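Local coordinates for protein type I site-specific restriction-modification system, R (Restriction) subunit (Vibrio vulnificus, PDB 3H1T) that is the N-terminal part of a putative type I restriction enzyme R subunit that probably binds DNA and hydrolyses ATP to drive translocation, at residues 542-545 with 546-549; 62-66 with 67-71; 487-490 with 491-495. All coordinates share one frame; numbering follows the deposited sequence.

In the fold
The three local contacts all lie on the surface of the chain. Contacts 1 and 3 belong to the C-terminal helicase-like domain, and the hairpin of contact 2, sent out by the N-terminal region, packs against it. Contact 1 is a tight turn in the loop between helix 530-537 and strand 552-556. It touches both others: Glu545 OE1 meets Arg70 NH1 of contact 2 in a salt bridge of 3.1 Å, and Tyr547 CE2 packs 3.5 Å from Leu495 CD1, just beyond the helix of contact 3. Contacts 2 and 3 do not meet, their nearest atoms being about 14 Å apart and their centres 30 Å. Contact 1 is thus one of the places where the hairpin meets the helicase-like domain.

Contact 1: 542-545 with 546-549; sequences RLRE and DYGK
The side chain of Lys549 leaves with CG anti to its own backbone N (chi1 170°) and then folds at chi2 and chi4, a course that carries NZ to Arg542 O, 2.8 Å away and in the plane of that carbonyl. The ammonium does not stop there: the carbonyl oxygens of Gly540, Pro516 and Cys518 also gather round it. Arg544 also bends at chi2 (-52°), laying its guanidinium beside Asp546. The two side chains run the same way, their flat groups 29° apart, and NH1 closes a salt bridge of 2.7 Å to Asp546 OD2. Tyr547 also lies alongside this arginine, pointing the same way, with its ring turned steeply to the guanidinium and CD2 4.1 Å from Arg544 CD, which lies at the ring edge. The tyrosine hydroxyl is bound to Glu496.

The backbone fixes the spacing of these groups. Arg544 N donates to Lys549 O (2.9 Å), and Arg544 O accepts two bonds, from Tyr547 N at 2.7 Å and from Lys549 N at 2.8 Å, which arrive from opposite faces of the carbonyl plane. Gly548, at a positive phi, and Lys549 together face Arg544, which makes this a G1 beta bulge. Across the bridge Arg544 CB and Lys549 CB sit 3.5 Å apart, while Glu545 is turned outward to pair with Arg70 of the hairpin 62-71.

Two basic residues are therefore answered in different ways. The carboxylate of Asp546 probably offsets the charge of Arg544, whereas the buried ammonium of Lys549 is surrounded by carbonyl dipoles, which would be expected to stabilise its positive charge and to pin the turn to the loops around Pro516 and Gly540.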
loop_
_atom_site.group_PDB
_atom_site.type_symbol
_atom_site.label_atom_id
_atom_site.label_comp_id
_atom_site.label_asym_id
_atom_site.label_seq_id
_atom_site.Cartn_x
_atom_site.Cartn_y
_atom_site.Cartn_z
ATOM N N ARG A 542 -1.821 3.790 -8.870
ATOM C CA ARG A 542 -1.557 5.075 -8.238
ATOM C C ARG A 542 -2.566 6.142 -8.704
ATOM O O ARG A 542 -2.912 6.206 -9.884
ATOM C CB ARG A 542 -0.129 5.498 -8.579
ATOM C CG ARG A 542 0.477 6.507 -7.635
ATOM C CD ARG A 542 1.300 5.821 -6.561
ATOM N NE ARG A 542 2.487 6.595 -6.204
ATOM C CZ ARG A 542 2.454 7.793 -5.627
ATOM N NH1 ARG A 542 1.290 8.364 -5.336
ATOM N NH2 ARG A 542 3.586 8.422 -5.339
ATOM N N LEU A 543 -3.049 6.972 -7.778
ATOM C CA LEU A 543 -4.010 8.026 -8.111
ATOM C C LEU A 543 -3.374 9.400 -8.330
ATOM O O LEU A 543 -2.387 9.767 -7.685
ATOM C CB LEU A 543 -5.080 8.149 -7.023
ATOM C CG LEU A 543 -6.263 7.182 -6.935
ATOM C CD1 LEU A 543 -6.996 7.417 -5.629
ATOM C CD2 LEU A 543 -7.201 7.392 -8.110
ATOM N N ARG A 544 -3.961 10.153 -9.256
ATOM C CA ARG A 544 -3.495 11.490 -9.602
ATOM C C ARG A 544 -4.659 12.268 -10.203
ATOM O O ARG A 544 -4.626 12.693 -11.364
ATOM C CB ARG A 544 -2.350 11.423 -10.610
ATOM C CG ARG A 544 -1.006 11.832 -10.043
ATOM C CD ARG A 544 -1.078 13.193 -9.356
ATOM N NE ARG A 544 0.190 13.559 -8.728
ATOM C CZ ARG A 544 0.393 14.669 -8.022
ATOM N NH1 ARG A 544 -0.594 15.536 -7.843
ATOM N NH2 ARG A 544 1.588 14.917 -7.496
ATOM N N GLU A 545 -5.700 12.417 -9.393
ATOM C CA GLU A 545 -6.922 13.133 -9.745
ATOM C C GLU A 545 -6.483 14.471 -10.291
ATOM O O GLU A 545 -7.118 15.064 -11.171
ATOM C CB GLU A 545 -7.723 13.311 -8.468
ATOM C CG GLU A 545 -8.973 14.150 -8.524
ATOM C CD GLU A 545 -9.790 13.996 -7.246
ATOM O OE1 GLU A 545 -9.187 13.983 -6.153
ATOM O OE2 GLU A 545 -11.031 13.893 -7.333
ATOM N N ASP A 546 -5.374 14.930 -9.726
ATOM C CA ASP A 546 -4.722 16.186 -10.059
ATOM C C ASP A 546 -4.558 16.287 -11.580
ATOM O O ASP A 546 -4.925 17.286 -12.201
ATOM C CB ASP A 546 -3.361 16.189 -9.352
ATOM C CG ASP A 546 -2.763 17.563 -9.224
ATOM O OD1 ASP A 546 -3.526 18.537 -9.089
ATOM O OD2 ASP A 546 -1.519 17.664 -9.229
ATOM N N TYR A 547 -4.016 15.223 -12.163
ATOM C CA TYR A 547 -3.753 15.126 -13.592
ATOM C C TYR A 547 -4.715 14.199 -14.342
ATOM O O TYR A 547 -4.309 13.488 -15.257
ATOM C CB TYR A 547 -2.311 14.661 -13.782
ATOM C CG TYR A 547 -1.331 15.782 -13.545
ATOM C CD1 TYR A 547 -1.019 16.670 -14.571
ATOM C CD2 TYR A 547 -0.798 16.028 -12.278
ATOM C CE1 TYR A 547 -0.213 17.777 -14.348
ATOM C CE2 TYR A 547 0.012 17.140 -12.043
ATOM C CZ TYR A 547 0.293 18.010 -13.086
ATOM O OH TYR A 547 1.046 19.139 -12.859
ATOM N N GLY A 548 -5.985 14.201 -13.946
ATOM C CA GLY A 548 -6.966 13.359 -14.611
ATOM C C GLY A 548 -6.791 11.860 -14.437
ATOM O O GLY A 548 -7.385 11.071 -15.178
ATOM N N LYS A 549 -5.991 11.450 -13.459
ATOM C CA LYS A 549 -5.774 10.027 -13.231
ATOM C C LYS A 549 -6.641 9.512 -12.085
ATOM O O LYS A 549 -6.321 9.732 -10.915
ATOM C CB LYS A 549 -4.296 9.770 -12.933
ATOM C CG LYS A 549 -4.000 8.364 -12.438
ATOM C CD LYS A 549 -4.511 7.324 -13.416
ATOM C CE LYS A 549 -4.303 5.917 -12.891
ATOM N NZ LYS A 549 -2.864 5.628 -12.641
#

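Contact 2: 62-66 with 67-71; sequences QFKGS and KVQRG
Phe63 and Val68 touch on one face of this hairpin, lying side by side and pointing the same way, with Phe63 CE2 3.4 Å from Val68 CG1. On the other face Lys64 and Gln69 cross at about a right angle: the amide atom Gln69 NE2 comes to 3.3 Å from Lys64 CG, so the chain carbons of the lysine, not its charge, meet the amide nitrogen. The lysine then bends at chi2 and chi4, and NZ turns back along its own strand to Gln62 OE1, a bond of 3.0 Å made in the plane of the amide carbonyl. That same oxygen lies 3.8 Å from Gly71 CA.

Behind these side chains stands the antiparallel ladder. Lys64 N reaches Lys67 O at 2.6 Å almost in line with the carbonyl bond (171° at the oxygen), Lys67 N returns to Lys64 O at 2.8 Å, and Gln69 N binds Gln62 O at 3.0 Å. Phe63 and Val68 form the non-hydrogen-bonded pair between these rungs. A type II' turn from Lys64 to Lys67 joins the strands, with Gly65 at its second position and a positive phi of 64°. Within the turn Lys67 NZ makes a weak bond to Ser66 OG.

The outer shell holds the apolar face. Phe63 meets Trp551 edge-to-face and Arg375 in a cation-pi contact, and Val68 rests on Leu550. Arg70 adds a polar tie at the open end of the hairpin, bound to Gly59 O and Glu545.

The chemistry thus divides the two-stranded ribbon. Its aromatic and aliphatic side binds it to the domain carrying strands 374-381 and 552-556, while the face with Gln62, Lys64, Lys67 and Gln69 is polar and rich in positive charge, and the Gln62 amide oxygen probably helps to stabilise the ammonium of Lys64.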
loop_
_atom_site.group_PDB
_atom_site.type_symbol
_atom_site.label_atom_id
_atom_site.label_comp_id
_atom_site.label_asym_id
_atom_site.label_seq_id
_atom_site.Cartn_x
_atom_site.Cartn_y
_atom_site.Cartn_z
ATOM N N GLN A 62 -15.877 6.033 -7.896
ATOM C CA GLN A 62 -17.010 5.304 -8.453
ATOM C C GLN A 62 -17.387 5.803 -9.833
ATOM O O GLN A 62 -16.792 6.748 -10.358
ATOM C CB GLN A 62 -18.235 5.464 -7.557
ATOM C CG GLN A 62 -18.350 4.489 -6.405
ATOM C CD GLN A 62 -19.269 5.019 -5.322
ATOM O OE1 GLN A 62 -20.112 5.886 -5.572
ATOM N NE2 GLN A 62 -19.114 4.500 -4.111
ATOM N N PHE A 63 -18.397 5.162 -10.416
ATOM C CA PHE A 63 -18.899 5.543 -11.729
ATOM C C PHE A 63 -20.418 5.625 -11.690
ATOM O O PHE A 63 -21.085 4.904 -10.948
ATOM C CB PHE A 63 -18.449 4.549 -12.805
ATOM C CG PHE A 63 -16.952 4.475 -12.977
ATOM C CD1 PHE A 63 -16.179 3.694 -12.119
ATOM C CD2 PHE A 63 -16.311 5.186 -13.992
ATOM C CE1 PHE A 63 -14.791 3.612 -12.266
ATOM C CE2 PHE A 63 -14.915 5.112 -14.145
ATOM C CZ PHE A 63 -14.160 4.320 -13.279
ATOM N N LYS A 64 -20.967 6.531 -12.482
ATOM C CA LYS A 64 -22.415 6.710 -12.540
ATOM C C LYS A 64 -22.710 7.097 -13.972
ATOM O O LYS A 64 -22.255 8.151 -14.436
ATOM C CB LYS A 64 -22.870 7.852 -11.629
ATOM C CG LYS A 64 -22.566 7.715 -10.139
ATOM C CD LYS A 64 -23.442 6.684 -9.434
ATOM C CE LYS A 64 -23.406 6.902 -7.921
ATOM N NZ LYS A 64 -22.038 7.294 -7.469
ATOM N N GLY A 65 -23.490 6.277 -14.668
ATOM C CA GLY A 65 -23.773 6.573 -16.058
ATOM C C GLY A 65 -22.428 6.495 -16.761
ATOM O O GLY A 65 -21.630 5.583 -16.522
ATOM N N SER A 66 -22.144 7.460 -17.613
ATOM C CA SER A 66 -20.876 7.485 -18.319
ATOM C C SER A 66 -19.889 8.368 -17.559
ATOM O O SER A 66 -18.778 8.605 -18.030
ATOM C CB SER A 66 -21.122 8.024 -19.738
ATOM O OG SER A 66 -22.245 8.897 -19.740
ATOM N N LYS A 67 -20.269 8.818 -16.363
ATOM C CA LYS A 67 -19.426 9.736 -15.586
ATOM C C LYS A 67 -18.851 9.235 -14.252
ATOM O O LYS A 67 -19.467 8.411 -13.572
ATOM C CB LYS A 67 -20.229 11.019 -15.411
ATOM C CG LYS A 67 -20.846 11.414 -16.771
ATOM C CD LYS A 67 -22.139 12.221 -16.661
ATOM C CE LYS A 67 -23.337 11.391 -16.188
ATOM N NZ LYS A 67 -23.903 10.444 -17.203
ATOM N N VAL A 68 -17.671 9.735 -13.884
ATOM C CA VAL A 68 -16.987 9.296 -12.655
ATOM C C VAL A 68 -16.988 10.261 -11.469
ATOM O O VAL A 68 -17.035 11.473 -11.651
ATOM C CB VAL A 68 -15.483 8.946 -12.956
ATOM C CG1 VAL A 68 -15.330 8.499 -14.408
ATOM C CG2 VAL A 68 -14.579 10.130 -12.646
ATOM N N GLN A 69 -16.909 9.697 -10.259
ATOM C CA GLN A 69 -16.885 10.475 -9.011
ATOM C C GLN A 69 -16.474 9.622 -7.807
ATOM O O GLN A 69 -16.349 8.406 -7.905
ATOM C CB GLN A 69 -18.275 11.074 -8.732
ATOM C CG GLN A 69 -19.385 10.034 -8.739
ATOM C CD GLN A 69 -20.740 10.597 -8.365
ATOM O OE1 GLN A 69 -21.008 10.883 -7.196
ATOM N NE2 GLN A 69 -21.603 10.767 -9.357
ATOM N N ARG A 70 -16.245 10.277 -6.675
ATOM C CA ARG A 70 -15.904 9.589 -5.439
ATOM C C ARG A 70 -17.222 9.552 -4.668
ATOM O O ARG A 70 -17.998 10.495 -4.739
ATOM C CB ARG A 70 -14.874 10.403 -4.629
ATOM C CG ARG A 70 -13.653 10.882 -5.388
ATOM C CD ARG A 70 -12.618 11.462 -4.441
ATOM N NE ARG A 70 -11.687 10.443 -3.966
ATOM C CZ ARG A 70 -10.450 10.293 -4.423
ATOM N NH1 ARG A 70 -9.987 11.096 -5.366
ATOM N NH2 ARG A 70 -9.678 9.337 -3.935
ATOM N N GLY A 71 -17.526 8.461 -3.984
ATOM C CA GLY A 71 -18.720 8.442 -3.162
ATOM C C GLY A 71 -18.041 8.320 -1.827
ATOM O O GLY A 71 -17.235 9.175 -1.486
#

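Contact 3: 487-490 with 491-495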
loop_
_atom_site.group_PDB
_atom_site.type_symbol
_atom_site.label_atom_id
_atom_site.label_comp_id
_atom_site.label_asym_id
_atom_site.label_seq_id
_atom_site.Cartn_x
_atom_site.Cartn_y
_atom_site.Cartn_z
ATOM N N GLY A 487 16.546 7.557 -19.837
ATOM C CA GLY A 487 16.057 8.865 -20.220
ATOM C C GLY A 487 14.579 8.841 -20.546
ATOM O O GLY A 487 13.818 9.696 -20.079
ATOM N N HIS A 488 14.179 7.858 -21.351
ATOM C CA HIS A 488 12.789 7.697 -21.760
ATOM C C HIS A 488 11.871 7.431 -20.572
ATOM O O HIS A 488 10.777 7.987 -20.465
ATOM C CB HIS A 488 12.672 6.537 -22.746
ATOM C CG HIS A 488 13.312 6.809 -24.068
ATOM N ND1 HIS A 488 13.057 7.954 -24.794
ATOM C CD2 HIS A 488 14.160 6.068 -24.818
ATOM C CE1 HIS A 488 13.719 7.904 -25.937
ATOM N NE2 HIS A 488 14.396 6.771 -25.977
ATOM N N LEU A 489 12.335 6.557 -19.690
ATOM C CA LEU A 489 11.588 6.190 -18.499
ATOM C C LEU A 489 11.362 7.416 -17.629
ATOM O O LEU A 489 10.255 7.661 -17.138
ATOM C CB LEU A 489 12.373 5.138 -17.717
ATOM C CG LEU A 489 11.878 4.702 -16.336
ATOM C CD1 LEU A 489 10.523 4.012 -16.449
ATOM C CD2 LEU A 489 12.909 3.763 -15.717
ATOM N N SER A 490 12.428 8.183 -17.440
ATOM C CA SER A 490 12.409 9.388 -16.624
ATOM C C SER A 490 11.337 10.380 -17.041
ATOM O O SER A 490 10.586 10.882 -16.212
ATOM C CB SER A 490 13.781 10.064 -16.680
ATOM O OG SER A 490 13.832 11.194 -15.829
ATOM N N ARG A 491 11.280 10.668 -18.336
ATOM C CA ARG A 491 10.301 11.611 -18.884
ATOM C C ARG A 491 8.900 11.031 -18.822
ATOM O O ARG A 491 7.925 11.751 -18.590
ATOM C CB ARG A 491 10.631 11.951 -20.341
ATOM C CG ARG A 491 12.030 12.523 -20.555
ATOM C CD ARG A 491 12.223 13.059 -21.987
ATOM N NE ARG A 491 13.479 12.590 -22.580
ATOM C CZ ARG A 491 13.566 11.577 -23.446
ATOM N NH1 ARG A 491 12.464 10.929 -23.836
ATOM N NH2 ARG A 491 14.755 11.186 -23.905
ATOM N N PHE A 492 8.804 9.726 -19.047
ATOM C CA PHE A 492 7.523 9.025 -19.024
ATOM C C PHE A 492 6.845 9.165 -17.656
ATOM O O PHE A 492 5.633 9.367 -17.548
ATOM C CB PHE A 492 7.744 7.539 -19.330
ATOM C CG PHE A 492 6.519 6.684 -19.159
ATOM C CD1 PHE A 492 5.541 6.621 -20.145
ATOM C CD2 PHE A 492 6.367 5.902 -18.020
ATOM C CE1 PHE A 492 4.429 5.775 -19.989
ATOM C CE2 PHE A 492 5.275 5.066 -17.862
ATOM C CZ PHE A 492 4.304 5.001 -18.849
ATOM N N GLN A 493 7.655 9.056 -16.610
ATOM C CA GLN A 493 7.197 9.142 -15.238
ATOM C C GLN A 493 6.713 10.524 -14.834
ATOM O O GLN A 493 5.922 10.659 -13.898
ATOM C CB GLN A 493 8.319 8.701 -14.303
ATOM C CG GLN A 493 8.589 7.215 -14.355
ATOM C CD GLN A 493 9.613 6.788 -13.338
ATOM O OE1 GLN A 493 9.705 5.617 -12.990
ATOM N NE2 GLN A 493 10.396 7.741 -12.853
ATOM N N GLU A 494 7.173 11.549 -15.541
ATOM C CA GLU A 494 6.784 12.913 -15.211
ATOM C C GLU A 494 5.328 13.173 -15.529
ATOM O O GLU A 494 4.837 12.775 -16.588
ATOM C CB GLU A 494 7.687 13.895 -15.954
ATOM C CG GLU A 494 9.119 13.430 -15.912
ATOM C CD GLU A 494 10.125 14.530 -16.102
ATOM O OE1 GLU A 494 10.136 15.175 -17.180
ATOM O OE2 GLU A 494 10.917 14.735 -15.157
ATOM N N LEU A 495 4.650 13.830 -14.587
ATOM C CA LEU A 495 3.233 14.178 -14.697
ATOM C C LEU A 495 2.911 15.153 -15.826
ATOM O O LEU A 495 1.876 15.030 -16.488
ATOM C CB LEU A 495 2.747 14.828 -13.398
ATOM C CG LEU A 495 3.211 14.284 -12.045
ATOM C CD1 LEU A 495 2.612 15.142 -10.919
ATOM C CD2 LEU A 495 2.783 12.836 -11.914
#
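His488 and Arg491 lie side by side on the helix and point the same way, yet their flat groups stand nearly perpendicular, 83° apart. Arg491 NH1 approaches the imidazole near its edge and donates to His488 ND1 at 3.2 Å, somewhat tilted from both planes. Since ND1 accepts this bond, a neutral ring is probably favoured. Gly487 O sits over the centre of one face of the guanidinium, 3.8 Å above the guanidinium plane, and Asp472 offers NH1 only a long, weak ion pair.

On a neighbouring side of the helix, Leu489 and Gln493 cross obliquely. With CG anti to its carbonyl carbon (chi1 -71°), Gln493 runs back past the leucine, with Gln493 CG 3.3 Å from Leu489 O, and its OE1 binds Asp514 N. Phe492 points elsewhere, into the sheet, against Leu503 and Ile443, and Leu489 joins it on Leu503.

Backbone bonds space these residues along the helix: Phe492 N to His488 O and Gln493 N to Leu489 O, both 3.0 Å. This helix packs by its apolar side on the sheet, as the helical link of the beta-alpha-beta unit 474-476, 482-493, 502-505 in the C-terminal RecA-like domain of superfamily 2 helicases.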